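Local coordinates for lantibiotic dehydratase (Microbispora corallina, PDB 5EHK), which probably dehydrates serine and threonine residues of the NAI-107 precursor peptide, using glutamyl-tRNA as the source of the activating glutamyl group, at residues L241-R246 with G251-S256; H182-D187 with A321-A326. All coordinates share one frame; numbering follows the deposited sequence.

In the fold
Both contacts are helix packings in the N-terminal family region of the dehydratase, on the same side of the chain's centre, and contact 1 is nested in sequence inside the loop closed by contact 2. Their centres are 23 Å apart and their nearest atoms about 10 Å apart, without touching. Contact 1 packs helix 235-243 and the residues just after it against helix 250-260; contact 2 sets helix 174-185 against helix 318-339. E185, in the first segment of contact 2, reaches T283 and R286, which follow helix 267-278, the helix that meets L253 and A254 of contact 1. Both are structural packing far from the chain's centre, their own centres 34 and 39 Å from it.

Contact 1. Residues L241-R246 with G251-S256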
loop_
_atom_site.group_PDB
_atom_site.type_symbol
_atom_site.label_atom_id
_atom_site.label_comp_id
_atom_site.label_asym_id
_atom_site.label_seq_id
_atom_site.Cartn_x
_atom_site.Cartn_y
_atom_site.Cartn_z
ATOM N N LEU A 241 -5.510 8.467 -43.802
ATOM C CA LEU A 241 -5.261 9.034 -42.482
ATOM C C LEU A 241 -4.234 10.173 -42.504
ATOM O O LEU A 241 -4.402 11.164 -41.813
ATOM C CB LEU A 241 -4.846 7.946 -41.497
ATOM C CG LEU A 241 -5.956 6.950 -41.161
ATOM C CD1 LEU A 241 -5.477 5.897 -40.146
ATOM C CD2 LEU A 241 -7.210 7.654 -40.685
ATOM N N GLY A 242 -3.189 10.051 -43.309
ATOM C CA GLY A 242 -2.176 11.091 -43.363
ATOM C C GLY A 242 -2.661 12.358 -44.036
ATOM O O GLY A 242 -2.335 13.462 -43.619
ATOM N N ALA A 243 -3.440 12.210 -45.096
ATOM C CA ALA A 243 -3.960 13.376 -45.805
ATOM C C ALA A 243 -5.048 14.078 -44.993
ATOM O O ALA A 243 -5.277 15.283 -45.132
ATOM C CB ALA A 243 -4.494 12.963 -47.149
ATOM N N ALA A 244 -5.709 13.308 -44.137
ATOM C CA ALA A 244 -6.764 13.840 -43.281
ATOM C C ALA A 244 -6.254 14.163 -41.865
ATOM O O ALA A 244 -7.017 14.088 -40.882
ATOM C CB ALA A 244 -7.926 12.849 -43.219
ATOM N N ARG A 245 -4.970 14.524 -41.765
ATOM C CA ARG A 245 -4.383 14.901 -40.481
ATOM C C ARG A 245 -5.027 16.190 -39.990
ATOM O O ARG A 245 -5.498 16.274 -38.860
ATOM C CB ARG A 245 -2.858 15.042 -40.560
ATOM C CG ARG A 245 -2.267 15.514 -39.245
ATOM C CD ARG A 245 -0.787 15.868 -39.299
ATOM N NE ARG A 245 -0.432 16.658 -38.117
ATOM C CZ ARG A 245 -0.508 17.990 -38.044
ATOM N NH1 ARG A 245 -0.905 18.694 -39.100
ATOM N NH2 ARG A 245 -0.178 18.622 -36.919
ATOM N N ARG A 246 -5.051 17.197 -40.848
ATOM C CA ARG A 246 -5.881 18.358 -40.582
ATOM C C ARG A 246 -7.211 18.198 -41.332
ATOM O O ARG A 246 -7.296 17.410 -42.270
ATOM C CB ARG A 246 -5.153 19.647 -40.949
ATOM C CG ARG A 246 -3.940 19.912 -40.063
ATOM C CD ARG A 246 -3.226 21.180 -40.504
ATOM N NE ARG A 246 -4.044 22.368 -40.243
ATOM C CZ ARG A 246 -3.705 23.611 -40.582
ATOM N NH1 ARG A 246 -2.556 23.848 -41.204
ATOM N NH2 ARG A 246 -4.521 24.619 -40.297
ATOM N N GLY A 251 -14.492 15.038 -50.395
ATOM C CA GLY A 251 -14.533 14.785 -51.825
ATOM C C GLY A 251 -13.165 14.901 -52.469
ATOM O O GLY A 251 -12.704 13.944 -53.076
ATOM N N ARG A 252 -12.501 16.044 -52.292
ATOM C CA ARG A 252 -11.149 16.246 -52.813
ATOM C C ARG A 252 -10.203 15.158 -52.290
ATOM O O ARG A 252 -9.298 14.710 -53.001
ATOM C CB ARG A 252 -10.616 17.636 -52.427
ATOM C CG ARG A 252 -11.455 18.800 -52.951
ATOM C CD ARG A 252 -10.995 20.177 -52.463
ATOM N NE ARG A 252 -11.739 21.242 -53.149
ATOM C CZ ARG A 252 -11.423 22.540 -53.122
ATOM N NH1 ARG A 252 -10.364 22.961 -52.436
ATOM N NH2 ARG A 252 -12.165 23.424 -53.788
ATOM N N LEU A 253 -10.434 14.719 -51.057
ATOM C CA LEU A 253 -9.634 13.657 -50.457
ATOM C C LEU A 253 -9.832 12.337 -51.193
ATOM O O LEU A 253 -8.865 11.662 -51.549
ATOM C CB LEU A 253 -9.977 13.486 -48.973
ATOM C CG LEU A 253 -9.256 12.324 -48.281
ATOM C CD1 LEU A 253 -7.834 12.681 -48.005
ATOM C CD2 LEU A 253 -9.944 11.929 -46.976
ATOM N N ALA A 254 -11.093 11.972 -51.407
ATOM C CA ALA A 254 -11.431 10.694 -52.027
ATOM C C ALA A 254 -10.929 10.595 -53.465
ATOM O O ALA A 254 -10.636 9.494 -53.952
ATOM C CB ALA A 254 -12.931 10.444 -51.964
ATOM N N GLN A 255 -10.828 11.744 -54.133
ATOM C CA GLN A 255 -10.355 11.787 -55.518
ATOM C C GLN A 255 -8.840 11.625 -55.621
ATOM O O GLN A 255 -8.348 10.912 -56.497
ATOM C CB GLN A 255 -10.809 13.072 -56.225
ATOM C CG GLN A 255 -11.995 12.874 -57.178
ATOM C CD GLN A 255 -12.839 14.138 -57.329
ATOM O OE1 GLN A 255 -12.384 15.245 -57.025
ATOM N NE2 GLN A 255 -14.079 13.972 -57.781
ATOM N N SER A 256 -8.104 12.275 -54.727
ATOM C CA SER A 256 -6.655 12.149 -54.736
ATOM C C SER A 256 -6.200 10.715 -54.461
ATOM O O SER A 256 -5.332 10.190 -55.169
ATOM C CB SER A 256 -6.035 13.122 -53.759
ATOM O OG SER A 256 -6.262 14.435 -54.226
#
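L253 faces the end of helix 235-243 with both methyls of its fork, one for each of two successive alanines. Its CD1 meets A243 CB at 3.5 Å, and CD2 lies farther off, 4.4 Å from A244 CB. The contact is wholly apolar, and no hydrogen bond crosses it. In L253 CG stands anti to the backbone N (chi1 176°), which carries the fork out from helix 250-260 toward the alanines. With nothing beyond CB on either alanine, the backbones come near: the CA atoms of A243 and L253 are 7.3 Å apart. A243 closes the helix, and A244 is the first residue to leave helical geometry. Backbone bonding between A244 and A198 holds that turn, while next to it R245 turns from L253, its NH2 forming a salt bridge with D609 and a long, weak ion pair with E610. Helix 250-260 thus touches both its chain neighbours, 235-243 through L253 and 267-278 through L253 on L272 and A254 on V268, T269 and L272, next to strand 195-198, to which A244 is bonded; this is consistent with the winged-helix, leader-peptide-recognising module known from related dehydratases.

Contact 2. Residues H182-D187 with A321-A326; sequences HRLERD and AALVAA
R183 lays its guanidinium flat over the isopropyl end of L323, so the flat, poorly hydrated face of a still-charged group packs on the methyls, its N-H bonds directed round the rim. One face of the guanidinium looks onto the leucine: CD2 of L323 sits 3.3 Å above the plane of the R183 group, over its centre, while the CD1 methyl of L323 lies nearest the R183 NH1 atom, also at 3.3 Å. R183 has its CG beside the backbone N (chi1 -77°), and a bend at chi3 (57°) turns the guanidinium back over the leucine. R183 CB joins in 3.6 Å from L323 CD2, and the two side chains cross obliquely. In L323, by contrast, CG is anti to the backbone N (chi1 -179°), which sends its fork toward helix 174-185. L184 completes the interface from the next position along that helix: its CD2 approaches L323 CD2 at 4.1 Å and V324 CG2 at 4.3 Å. No hydrogen bond joins the two segments.

Beyond them, R183 NH1 makes a weak hydrogen bond to V359 O at the end of helix 346-359, whose V359 side chain also touches L323, and L184 packs on V298 and V302 of helix 294-306. D187 lies at the turn after helix 174-185, where OD1 takes bonds from S317 N and S320 OG at the start of helix 318-339 and OD2 accepts from L190 N. The whole is an apolar helix-helix packing of L184, L323 and V324, with the R183 guanidinium laid over L323, followed in the chain by the D187 N-cap of helix 188-191.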
loop_
_atom_site.group_PDB
_atom_site.type_symbol
_atom_site.label_atom_id
_atom_site.label_comp_id
_atom_site.label_asym_id
_atom_site.label_seq_id
_atom_site.Cartn_x
_atom_site.Cartn_y
_atom_site.Cartn_z
ATOM N N HIS A 182 -25.139 10.204 -37.617
ATOM C CA HIS A 182 -24.693 8.909 -38.127
ATOM C C HIS A 182 -25.373 8.567 -39.449
ATOM O O HIS A 182 -24.724 8.102 -40.386
ATOM C CB HIS A 182 -25.011 7.816 -37.111
ATOM C CG HIS A 182 -24.193 7.892 -35.864
ATOM N ND1 HIS A 182 -24.460 7.125 -34.752
ATOM C CD2 HIS A 182 -23.115 8.651 -35.552
ATOM C CE1 HIS A 182 -23.579 7.403 -33.806
ATOM N NE2 HIS A 182 -22.757 8.330 -34.264
ATOM N N ARG A 183 -26.679 8.821 -39.527
ATOM C CA ARG A 183 -27.459 8.501 -40.719
ATOM C C ARG A 183 -27.035 9.407 -41.846
ATOM O O ARG A 183 -26.980 8.982 -42.997
ATOM C CB ARG A 183 -28.955 8.654 -40.453
ATOM C CG ARG A 183 -29.580 7.511 -39.648
ATOM C CD ARG A 183 -30.946 7.898 -39.091
ATOM N NE ARG A 183 -31.894 8.313 -40.125
ATOM C CZ ARG A 183 -33.015 8.990 -39.882
ATOM N NH1 ARG A 183 -33.318 9.356 -38.643
ATOM N NH2 ARG A 183 -33.819 9.326 -40.881
ATOM N N LEU A 184 -26.708 10.649 -41.516
ATOM C CA LEU A 184 -26.151 11.557 -42.499
ATOM C C LEU A 184 -24.733 11.117 -42.939
ATOM O O LEU A 184 -24.339 11.355 -44.087
ATOM C CB LEU A 184 -26.121 12.978 -41.930
ATOM C CG LEU A 184 -27.452 13.732 -41.806
ATOM C CD1 LEU A 184 -27.217 15.217 -41.593
ATOM C CD2 LEU A 184 -28.317 13.511 -43.021
ATOM N N GLU A 185 -23.998 10.434 -42.052
ATOM C CA GLU A 185 -22.599 10.040 -42.314
ATOM C C GLU A 185 -22.492 8.848 -43.276
ATOM O O GLU A 185 -21.446 8.614 -43.886
ATOM C CB GLU A 185 -21.827 9.759 -41.002
ATOM C CG GLU A 185 -21.275 11.025 -40.284
ATOM C CD GLU A 185 -20.661 10.755 -38.886
ATOM O OE1 GLU A 185 -20.949 9.701 -38.267
ATOM O OE2 GLU A 185 -19.888 11.619 -38.404
ATOM N N ARG A 186 -23.582 8.101 -43.408
ATOM C CA ARG A 186 -23.643 6.973 -44.332
ATOM C C ARG A 186 -23.953 7.444 -45.763
ATOM O O ARG A 186 -23.729 6.726 -46.732
ATOM C CB ARG A 186 -24.675 5.959 -43.849
ATOM C CG ARG A 186 -24.343 5.329 -42.510
ATOM C CD ARG A 186 -25.482 4.441 -42.032
ATOM N NE ARG A 186 -25.978 3.562 -43.097
ATOM C CZ ARG A 186 -26.900 2.614 -42.934
ATOM N NH1 ARG A 186 -27.438 2.396 -41.736
ATOM N NH2 ARG A 186 -27.286 1.885 -43.976
ATOM N N ASP A 187 -24.478 8.652 -45.887
ATOM C CA ASP A 187 -24.742 9.239 -47.195
ATOM C C ASP A 187 -23.432 9.643 -47.878
ATOM O O ASP A 187 -22.869 10.709 -47.583
ATOM C CB ASP A 187 -25.678 10.437 -47.023
ATOM C CG ASP A 187 -26.073 11.091 -48.340
ATOM O OD1 ASP A 187 -27.298 11.231 -48.569
ATOM O OD2 ASP A 187 -25.180 11.493 -49.123
ATOM N N ALA A 321 -32.278 14.319 -47.149
ATOM C CA ALA A 321 -32.920 15.637 -47.073
ATOM C C ALA A 321 -34.277 15.530 -46.378
ATOM O O ALA A 321 -34.824 16.531 -45.918
ATOM C CB ALA A 321 -33.058 16.281 -48.466
ATOM N N ALA A 322 -34.810 14.311 -46.298
ATOM C CA ALA A 322 -36.016 14.056 -45.521
ATOM C C ALA A 322 -35.663 14.199 -44.045
ATOM O O ALA A 322 -36.328 14.927 -43.302
ATOM C CB ALA A 322 -36.561 12.670 -45.810
ATOM N N LEU A 323 -34.589 13.515 -43.640
ATOM C CA LEU A 323 -34.043 13.597 -42.285
ATOM C C LEU A 323 -33.644 15.021 -41.964
ATOM O O LEU A 323 -33.841 15.483 -40.837
ATOM C CB LEU A 323 -32.800 12.715 -42.148
ATOM C CG LEU A 323 -32.112 12.655 -40.777
ATOM C CD1 LEU A 323 -33.121 12.484 -39.655
ATOM C CD2 LEU A 323 -31.076 11.550 -40.726
ATOM N N VAL A 324 -33.068 15.708 -42.948
ATOM C CA VAL A 324 -32.653 17.090 -42.753
ATOM C C VAL A 324 -33.844 17.967 -42.414
ATOM O O VAL A 324 -33.816 18.710 -41.437
ATOM C CB VAL A 324 -31.883 17.640 -43.976
ATOM C CG1 VAL A 324 -31.813 19.160 -43.950
ATOM C CG2 VAL A 324 -30.477 17.063 -44.006
ATOM N N ALA A 325 -34.913 17.843 -43.188
ATOM C CA ALA A 325 -36.105 18.642 -42.938
ATOM C C ALA A 325 -36.695 18.311 -41.562
ATOM O O ALA A 325 -37.018 19.214 -40.799
ATOM C CB ALA A 325 -37.128 18.457 -44.057
ATOM N N ALA A 326 -36.799 17.023 -41.241
ATOM C CA ALA A 326 -37.249 16.576 -39.919
ATOM C C ALA A 326 -36.432 17.149 -38.733
ATOM O O ALA A 326 -36.933 17.261 -37.609
ATOM C CB ALA A 326 -37.247 15.050 -39.870
#